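Secreted protein ESXB (PDB 4J10) is of unknown function but belongs to the WXG100 family of small helical-hairpin proteins, which are typically exported by type VII secretion systems. Local coordinates at residues G37-L42 / K53-F58; R16-F21 / G74-L79. All blocks are in the same frame, centred on the assembly; numbering follows the deposited sequence.

Interaction 1 (G37-L42 / K53-F58); sequences GDINSL and KFRGEF
R55 reaches across the helical hairpin of this WXG100 protein and grips N40 end-on, both terminal nitrogens of its guanidinium meeting a single carbonyl oxygen. NH2 gives the shorter bond, 2.7 Å to N40 OD1 with an N-H...O angle of 149°; NH1 lies 2.9 Å from the same OD1 and bonds it less straight. The oxygen sits in the guanidinium plane, yet the amide of N40 is turned 43° against that plane; NH2 lies in the amide plane and NH1 is tilted from it. The arginine leaves its helix with CG anti to the backbone N (chi1 178°) and then bends at chi2 and chi3. NH2 has a second partner in the salt bridge to E43, just beyond the segment, so the guanidinium is held by an amide oxygen and a carboxylate near the turn of the hairpin, which probably steadies its charge. Under this polar bridge lies I39, whose CG2 covers one guanidinium face over its centre, 3.6 Å from R55 CZ. The two helices run antiparallel here, with local axes 10.4 Å apart, and I39 points into the space between them. F54 is a more distant neighbour of I39 CD1, and its ring meets that of W46. I39 also packs on F21 of the second subunit, and F54 on I82 of that subunit, so the dimer partner covers part of this contact. The other branch of I39 closes the packing: CG1 meets the F58 ring obliquely, 3.8 Å from F58 CG.

Interaction 2 (R16-F21 / G74-L79); sequences RIAGNF and GISTDL
I75 lays its CG2 methyl over the face of the F21 ring, 3.6 Å from the centroid and only 6° off the ring normal, a CH-pi contact. Its CD1 reaches the ring at F21 CE2, 3.7 Å away. Next along the helix, S76 points OG anti to its backbone N (chi1 -178°), where it donates a hydrogen bond of 2.9 Å to A18 O; the hydroxyl stands above the carbonyl plane, 49° out of it. S76 CB also lies against F21 CB, while S76 O is 3.5 Å from A18 CB. One turn on, L79 sets CB 3.9 Å from A18 CB and rests CD1 on I17 CG2 at 3.7 Å, with the F21 ring farther off. Small A18 opposite S76 goes with a close antiparallel approach, axes 8.0 Å apart, in this helical hairpin. F54 of the second subunit packs on L79, and E57 of that subunit on I75, so both residues also meet the dimer partner. The chemistry is thus mainly dispersion between aliphatic groups and one aromatic face, with a single hydroxyl giving the A18 carbonyl a bond across the helices.

From the N terminus, helix 11-41 first supplies 16-21 to interaction 2 and, near its C-terminal end, 37-42 to interaction 1. The chain then turns and enters helix 48-90, where 53-58 soon closes the small loop of interaction 1; 74-79 closes the much larger one of interaction 2. The contacts are therefore nested, not crossed: interaction 1 joins the helices near the turn, interaction 2 toward the chain termini. Their centres lie 32 Å apart, on opposite sides of the chain's centre, without touching. Dimerisation connects them: D38 of one subunit hydrogen-bonds N20 of the other, so the turn-end contact of each hairpin meets the termini-end contact of its partner.

Interaction 1 (G37-L42 / K53-F58)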
loop_
_atom_site.group_PDB
_atom_site.type_symbol
_atom_site.label_atom_id
_atom_site.label_comp_id
_atom_site.label_asym_id
_atom_site.label_seq_id
_atom_site.Cartn_x
_atom_site.Cartn_y
_atom_site.Cartn_z
ATOM N N GLY A 37 4.040 -9.887 -11.437
ATOM C CA GLY A 37 3.821 -10.381 -12.787
ATOM C C GLY A 37 4.698 -9.651 -13.795
ATOM O O GLY A 37 5.260 -10.268 -14.707
ATOM N N ASP A 38 4.823 -8.337 -13.624
ATOM C CA ASP A 38 5.710 -7.538 -14.468
ATOM C C ASP A 38 7.168 -7.983 -14.334
ATOM O O ASP A 38 7.867 -8.164 -15.336
ATOM C CB ASP A 38 5.587 -6.047 -14.133
ATOM C CG ASP A 38 4.329 -5.420 -14.695
ATOM O OD1 ASP A 38 3.652 -6.057 -15.526
ATOM O OD2 ASP A 38 4.027 -4.269 -14.318
ATOM N N ILE A 39 7.641 -8.146 -13.101
ATOM C CA ILE A 39 9.011 -8.632 -12.889
ATOM C C ILE A 39 9.199 -10.014 -13.513
ATOM O O ILE A 39 10.199 -10.271 -14.179
ATOM C CB ILE A 39 9.386 -8.649 -11.381
ATOM C CG1 ILE A 39 9.389 -7.227 -10.814
ATOM C CG2 ILE A 39 10.726 -9.317 -11.134
ATOM C CD1 ILE A 39 10.349 -6.270 -11.496
ATOM N N ASN A 40 8.222 -10.894 -13.321
ATOM C CA ASN A 40 8.273 -12.219 -13.936
ATOM C C ASN A 40 8.356 -12.156 -15.462
ATOM O O ASN A 40 9.015 -12.983 -16.087
ATOM C CB ASN A 40 7.057 -13.054 -13.528
ATOM C CG ASN A 40 7.082 -13.469 -12.065
ATOM O OD1 ASN A 40 8.115 -13.412 -11.398
ATOM N ND2 ASN A 40 5.935 -13.916 -11.569
ATOM N N SER A 41 7.687 -11.167 -16.056
ATOM C CA SER A 41 7.624 -11.056 -17.510
ATOM C C SER A 41 8.989 -10.710 -18.120
ATOM O O SER A 41 9.206 -10.875 -19.326
ATOM C CB SER A 41 6.570 -10.019 -17.928
ATOM O OG SER A 41 7.060 -8.691 -17.814
ATOM N N LEU A 42 9.909 -10.230 -17.287
ATOM C CA LEU A 42 11.245 -9.868 -17.762
ATOM C C LEU A 42 12.226 -11.037 -17.755
ATOM O O LEU A 42 13.292 -10.955 -18.352
ATOM C CB LEU A 42 11.818 -8.727 -16.924
ATOM C CG LEU A 42 11.043 -7.411 -17.013
ATOM C CD1 LEU A 42 11.467 -6.438 -15.927
ATOM C CD2 LEU A 42 11.239 -6.803 -18.396
ATOM N N LYS A 53 19.055 -8.459 -10.072
ATOM C CA LYS A 53 19.053 -7.161 -9.411
ATOM C C LYS A 53 17.628 -6.656 -9.209
ATOM O O LYS A 53 17.260 -6.228 -8.113
ATOM C CB LYS A 53 19.871 -6.147 -10.217
ATOM C CG LYS A 53 19.812 -4.733 -9.655
ATOM C CD LYS A 53 20.654 -3.759 -10.468
ATOM C CE LYS A 53 20.127 -3.618 -11.889
ATOM N NZ LYS A 53 20.670 -2.400 -12.561
ATOM N N PHE A 54 16.822 -6.713 -10.266
ATOM C CA PHE A 54 15.427 -6.301 -10.172
ATOM C C PHE A 54 14.583 -7.223 -9.302
ATOM O O PHE A 54 13.699 -6.757 -8.590
ATOM C CB PHE A 54 14.817 -6.159 -11.567
ATOM C CG PHE A 54 15.248 -4.917 -12.277
ATOM C CD1 PHE A 54 14.613 -3.711 -12.026
ATOM C CD2 PHE A 54 16.290 -4.947 -13.180
ATOM C CE1 PHE A 54 15.014 -2.557 -12.667
ATOM C CE2 PHE A 54 16.693 -3.795 -13.825
ATOM C CZ PHE A 54 16.050 -2.598 -13.563
ATOM N N ARG A 55 14.857 -8.522 -9.347
ATOM C CA ARG A 55 14.139 -9.447 -8.476
ATOM C C ARG A 55 14.435 -9.116 -7.022
ATOM O O ARG A 55 13.527 -9.088 -6.193
ATOM C CB ARG A 55 14.537 -10.892 -8.763
ATOM C CG ARG A 55 13.861 -11.903 -7.840
ATOM C CD ARG A 55 12.374 -12.021 -8.127
ATOM N NE ARG A 55 12.123 -12.585 -9.452
ATOM C CZ ARG A 55 10.917 -12.751 -9.988
ATOM N NH1 ARG A 55 9.829 -12.402 -9.314
ATOM N NH2 ARG A 55 10.798 -13.271 -11.202
ATOM N N GLY A 56 15.705 -8.851 -6.721
ATOM C CA GLY A 56 16.119 -8.559 -5.356
ATOM C C GLY A 56 15.416 -7.322 -4.823
ATOM O O GLY A 56 14.871 -7.327 -3.713
ATOM N N GLU A 57 15.415 -6.263 -5.627
ATOM C CA GLU A 57 14.746 -5.022 -5.254
ATOM C C GLU A 57 13.252 -5.233 -5.108
ATOM O O GLU A 57 12.634 -4.761 -4.142
ATOM C CB GLU A 57 15.053 -3.928 -6.274
ATOM C CG GLU A 57 16.474 -3.407 -6.161
ATOM C CD GLU A 57 16.915 -2.646 -7.390
ATOM O OE1 GLU A 57 18.062 -2.150 -7.401
ATOM O OE2 GLU A 57 16.118 -2.546 -8.346
ATOM N N PHE A 58 12.656 -5.948 -6.057
ATOM C CA PHE A 58 11.239 -6.234 -5.938
ATOM C C PHE A 58 10.893 -6.990 -4.651
ATOM O O PHE A 58 9.887 -6.683 -4.010
ATOM C CB PHE A 58 10.669 -6.980 -7.146
ATOM C CG PHE A 58 9.215 -7.286 -6.984
ATOM C CD1 PHE A 58 8.274 -6.268 -7.097
ATOM C CD2 PHE A 58 8.782 -8.564 -6.651
ATOM C CE1 PHE A 58 6.926 -6.518 -6.903
ATOM C CE2 PHE A 58 7.418 -8.817 -6.453
ATOM C CZ PHE A 58 6.498 -7.785 -6.583
#

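Interaction 2 (R16-F21 / G74-L79)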
loop_
_atom_site.group_PDB
_atom_site.type_symbol
_atom_site.label_atom_id
_atom_site.label_comp_id
_atom_site.label_asym_id
_atom_site.label_seq_id
_atom_site.Cartn_x
_atom_site.Cartn_y
_atom_site.Cartn_z
ATOM N N ARG A 16 -17.865 1.125 8.471
ATOM C CA ARG A 16 -17.527 1.731 7.185
ATOM C C ARG A 16 -16.020 1.897 7.064
ATOM O O ARG A 16 -15.399 1.515 6.058
ATOM C CB ARG A 16 -18.218 3.097 7.030
ATOM C CG ARG A 16 -17.785 3.860 5.767
ATOM C CD ARG A 16 -18.414 5.244 5.692
ATOM N NE ARG A 16 -17.975 6.135 6.766
ATOM C CZ ARG A 16 -16.827 6.806 6.776
ATOM N NH1 ARG A 16 -15.964 6.684 5.771
ATOM N NH2 ARG A 16 -16.529 7.584 7.810
ATOM N N ILE A 17 -15.419 2.471 8.102
ATOM C CA ILE A 17 -13.977 2.693 8.107
ATOM C C ILE A 17 -13.221 1.363 8.133
ATOM O O ILE A 17 -12.233 1.189 7.404
ATOM C CB ILE A 17 -13.550 3.636 9.253
ATOM C CG1 ILE A 17 -14.207 5.006 9.069
ATOM C CG2 ILE A 17 -12.038 3.781 9.281
ATOM C CD1 ILE A 17 -14.027 5.933 10.255
ATOM N N ALA A 18 -13.679 0.406 8.940
ATOM C CA ALA A 18 -13.089 -0.937 8.937
ATOM C C ALA A 18 -13.088 -1.508 7.518
ATOM O O ALA A 18 -12.103 -2.106 7.081
ATOM C CB ALA A 18 -13.836 -1.867 9.901
ATOM N N GLY A 19 -14.174 -1.285 6.787
ATOM C CA GLY A 19 -14.257 -1.767 5.419
ATOM C C GLY A 19 -13.268 -1.086 4.498
ATOM O O GLY A 19 -12.715 -1.717 3.600
ATOM N N ASN A 20 -13.050 0.206 4.711
ATOM C CA ASN A 20 -12.049 0.930 3.935
ATOM C C ASN A 20 -10.668 0.326 4.114
ATOM O O ASN A 20 -9.919 0.162 3.146
ATOM C CB ASN A 20 -12.033 2.406 4.316
ATOM C CG ASN A 20 -13.273 3.130 3.861
ATOM O OD1 ASN A 20 -14.044 2.619 3.043
ATOM N ND2 ASN A 20 -13.473 4.336 4.380
ATOM N N PHE A 21 -10.327 -0.037 5.347
ATOM C CA PHE A 21 -9.037 -0.661 5.628
ATOM C C PHE A 21 -8.918 -2.036 5.002
ATOM O O PHE A 21 -7.884 -2.364 4.423
ATOM C CB PHE A 21 -8.744 -0.659 7.141
ATOM C CG PHE A 21 -8.177 0.654 7.612
ATOM C CD1 PHE A 21 -9.001 1.719 7.949
ATOM C CD2 PHE A 21 -6.796 0.838 7.650
ATOM C CE1 PHE A 21 -8.459 2.949 8.326
ATOM C CE2 PHE A 21 -6.253 2.056 8.036
ATOM C CZ PHE A 21 -7.079 3.106 8.388
ATOM N N GLY A 74 -5.290 -5.437 10.846
ATOM C CA GLY A 74 -5.386 -5.270 12.288
ATOM C C GLY A 74 -6.232 -4.072 12.669
ATOM O O GLY A 74 -7.034 -4.138 13.612
ATOM N N ILE A 75 -6.059 -2.971 11.947
ATOM C CA ILE A 75 -6.862 -1.782 12.177
ATOM C C ILE A 75 -8.326 -2.086 11.898
ATOM O O ILE A 75 -9.207 -1.711 12.671
ATOM C CB ILE A 75 -6.364 -0.602 11.319
ATOM C CG1 ILE A 75 -4.990 -0.160 11.836
ATOM C CG2 ILE A 75 -7.374 0.547 11.356
ATOM C CD1 ILE A 75 -4.268 0.805 10.900
ATOM N N SER A 76 -8.587 -2.774 10.794
ATOM C CA SER A 76 -9.951 -3.168 10.443
ATOM C C SER A 76 -10.581 -4.006 11.555
ATOM O O SER A 76 -11.705 -3.735 11.997
ATOM C CB SER A 76 -9.946 -3.950 9.128
ATOM O OG SER A 76 -11.258 -4.307 8.732
ATOM N N THR A 77 -9.859 -5.020 12.027
ATOM C CA THR A 77 -10.343 -5.857 13.120
ATOM C C THR A 77 -10.609 -5.053 14.392
ATOM O O THR A 77 -11.627 -5.251 15.071
ATOM C CB THR A 77 -9.334 -6.972 13.419
ATOM O OG1 THR A 77 -9.279 -7.862 12.299
ATOM C CG2 THR A 77 -9.736 -7.760 14.653
ATOM N N ASP A 78 -9.705 -4.136 14.716
ATOM C CA ASP A 78 -9.867 -3.357 15.943
ATOM C C ASP A 78 -11.092 -2.439 15.874
ATOM O O ASP A 78 -11.817 -2.289 16.865
ATOM C CB ASP A 78 -8.602 -2.541 16.253
ATOM C CG ASP A 78 -7.446 -3.411 16.715
ATOM O OD1 ASP A 78 -7.676 -4.593 17.037
ATOM O OD2 ASP A 78 -6.303 -2.908 16.759
ATOM N N LEU A 79 -11.321 -1.835 14.708
ATOM C CA LEU A 79 -12.502 -0.999 14.506
ATOM C C LEU A 79 -13.784 -1.827 14.624
ATOM O O LEU A 79 -14.753 -1.405 15.254
ATOM C CB LEU A 79 -12.426 -0.302 13.148
ATOM C CG LEU A 79 -11.352 0.782 13.042
ATOM C CD1 LEU A 79 -11.098 1.099 11.579
ATOM C CD2 LEU A 79 -11.745 2.041 13.816
#